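Local coordinates for protein laminin subunit ALPHA-1 (Mus musculus, PDB 2JD4) that forms the paired LG4-5 globular domains of a basement membrane laminin chain, which bind metal ions and probably help anchor laminin to cell surfaces, at residues 69-74 and 156-161. The protein carries 4 engineered substitutions. Residues are numbered along the deposited sequence; the frame is centred on the assembly and turned at random.
Sequences MDYATL and RNIGTI. With MG (magnesium ion), chain C.
Ile158 sets its CG2 methyl over one face of the Tyr71 ring, a CH-pi contact in which CG2 lies 4.3 Å from the ring centroid and 14° off the ring normal. The methyl sits off-centre, toward the rim. It also meets Thr73, with Thr73 CG2 4.3 Å from Ile158 CG2. Tyr71 and Thr73 are alternate residues of strand 71-77, so both side chains face the 156-161 loop. Tyr71 CG stands between the backbone N and the carbonyl carbon (chi1 66°), which turns the ring so that one face meets Ile158 and the hydroxyl end comes near Asn157. Tyr71 OH lies 3.3 Å from Asn157 O.

Next to Tyr71, Asp70 OD2 binds the magnesium ion at 2.3 Å. The carbonyl oxygens of Leu87 and Thr137, Asp139 OD2 and two waters complete the shell. Asp70 OD1 accepts a hydrogen bond from one of these waters.

The two segments of this laminin G beta-sandwich thus meet mainly through apolar and CH-pi contacts. Gln75 NE2, from the same strand, adds hydrogen bonds to Ile158 O and Ile161 O. The hydroxyls of the buried residues Tyr71 and Thr73 are hydrogen-bonded to Arg91 NH1 and Tyr61 O, so neither relies on the loop for a partner.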
loop_
_atom_site.group_PDB
_atom_site.type_symbol
_atom_site.label_atom_id
_atom_site.label_comp_id
_atom_site.label_asym_id
_atom_site.label_seq_id
_atom_site.Cartn_x
_atom_site.Cartn_y
_atom_site.Cartn_z
ATOM N N MET A 69 19.368 22.801 -1.345
ATOM C CA MET A 69 19.881 23.262 -2.632
ATOM C C MET A 69 20.678 22.151 -3.308
ATOM O O MET A 69 20.894 22.178 -4.519
ATOM C CB MET A 69 20.754 24.506 -2.435
ATOM C CG MET A 69 20.224 25.748 -3.138
ATOM S SD MET A 69 18.452 26.018 -2.891
ATOM C CE MET A 69 18.435 26.802 -1.260
ATOM N N ASP A 70 21.120 21.182 -2.507
ATOM C CA ASP A 70 21.858 20.019 -2.993
ATOM C C ASP A 70 21.044 18.802 -2.554
ATOM O O ASP A 70 20.499 18.797 -1.452
ATOM C CB ASP A 70 23.246 19.930 -2.343
ATOM C CG ASP A 70 24.236 20.929 -2.912
ATOM O OD1 ASP A 70 23.911 22.134 -2.938
ATOM O OD2 ASP A 70 25.340 20.498 -3.324
ATOM N N TYR A 71 20.957 17.779 -3.400
ATOM C CA TYR A 71 20.216 16.570 -3.033
ATOM C C TYR A 71 20.493 15.411 -3.970
ATOM O O TYR A 71 21.093 15.580 -5.026
ATOM C CB TYR A 71 18.704 16.850 -3.003
ATOM C CG TYR A 71 18.104 17.179 -4.355
ATOM C CD1 TYR A 71 17.935 16.192 -5.325
ATOM C CD2 TYR A 71 17.745 18.490 -4.680
ATOM C CE1 TYR A 71 17.428 16.498 -6.590
ATOM C CE2 TYR A 71 17.239 18.807 -5.946
ATOM C CZ TYR A 71 17.086 17.807 -6.893
ATOM O OH TYR A 71 16.617 18.112 -8.147
ATOM N N ALA A 72 20.061 14.223 -3.554
ATOM C CA ALA A 72 20.201 13.007 -4.345
ATOM C C ALA A 72 19.067 12.090 -3.895
ATOM O O ALA A 72 18.820 11.957 -2.696
ATOM C CB ALA A 72 21.547 12.345 -4.092
ATOM N N THR A 73 18.381 11.465 -4.848
ATOM C CA THR A 73 17.268 10.584 -4.511
ATOM C C THR A 73 17.051 9.469 -5.533
ATOM O O THR A 73 17.466 9.575 -6.695
ATOM C CB THR A 73 15.954 11.402 -4.370
ATOM O OG1 THR A 73 14.875 10.538 -4.001
ATOM C CG2 THR A 73 15.612 12.095 -5.685
ATOM N N LEU A 74 16.435 8.383 -5.073
ATOM C CA LEU A 74 16.097 7.237 -5.910
ATOM C C LEU A 74 14.615 6.996 -5.642
ATOM O O LEU A 74 14.212 6.749 -4.499
ATOM C CB LEU A 74 16.905 5.992 -5.517
ATOM C CG LEU A 74 16.511 4.699 -6.253
ATOM C CD1 LEU A 74 16.878 4.815 -7.728
ATOM C CD2 LEU A 74 17.208 3.493 -5.639
ATOM N N ARG A 156 11.680 19.417 -1.151
ATOM C CA ARG A 156 11.448 20.271 -2.310
ATOM C C ARG A 156 12.208 19.821 -3.560
ATOM O O ARG A 156 13.297 19.252 -3.481
ATOM C CB ARG A 156 11.831 21.726 -1.978
ATOM C CG ARG A 156 11.119 22.305 -0.755
ATOM C CD ARG A 156 11.248 23.825 -0.675
ATOM N NE ARG A 156 12.633 24.274 -0.547
ATOM C CZ ARG A 156 13.324 24.300 0.590
ATOM N NH1 ARG A 156 12.768 23.906 1.727
ATOM N NH2 ARG A 156 14.583 24.719 0.587
ATOM N N ASN A 157 11.604 20.081 -4.715
ATOM C CA ASN A 157 12.185 19.762 -6.014
ATOM C C ASN A 157 12.538 18.312 -6.356
ATOM O O ASN A 157 13.532 18.059 -7.037
ATOM C CB ASN A 157 13.396 20.667 -6.271
ATOM C CG ASN A 157 13.019 22.148 -6.290
ATOM O OD1 ASN A 157 12.056 22.551 -6.947
ATOM N ND2 ASN A 157 13.777 22.960 -5.568
ATOM N N ILE A 158 11.738 17.358 -5.882
ATOM C CA ILE A 158 11.959 15.961 -6.236
ATOM C C ILE A 158 10.625 15.368 -6.695
ATOM O O ILE A 158 10.446 14.149 -6.743
ATOM C CB ILE A 158 12.567 15.115 -5.066
ATOM C CG1 ILE A 158 11.553 14.915 -3.939
ATOM C CG2 ILE A 158 13.825 15.799 -4.539
ATOM C CD1 ILE A 158 12.093 14.044 -2.805
ATOM N N GLY A 159 9.692 16.258 -7.040
ATOM C CA GLY A 159 8.387 15.832 -7.518
ATOM C C GLY A 159 7.369 15.457 -6.459
ATOM O O GLY A 159 7.513 15.806 -5.284
ATOM N N THR A 160 6.333 14.739 -6.880
ATOM C CA THR A 160 5.266 14.328 -5.975
ATOM C C THR A 160 5.488 12.956 -5.344
ATOM O O THR A 160 4.756 12.586 -4.425
ATOM C CB THR A 160 3.904 14.279 -6.693
ATOM O OG1 THR A 160 3.974 13.335 -7.768
ATOM C CG2 THR A 160 3.534 15.652 -7.245
ATOM N N ILE A 161 6.472 12.204 -5.831
ATOM C CA ILE A 161 6.734 10.870 -5.283
ATOM C C ILE A 161 7.578 10.968 -4.014
ATOM O O ILE A 161 8.760 10.613 -3.999
ATOM C CB ILE A 161 7.453 9.954 -6.306
ATOM C CG1 ILE A 161 6.661 9.900 -7.618
ATOM C CG2 ILE A 161 7.566 8.523 -5.748
ATOM C CD1 ILE A 161 5.245 9.392 -7.473
HETATM MG MG MG C . 27.174 21.512 -4.179
HETATM O O HOH W 1 26.089 23.484 -3.534
HETATM O O HOH W 2 28.838 22.571 -5.248
#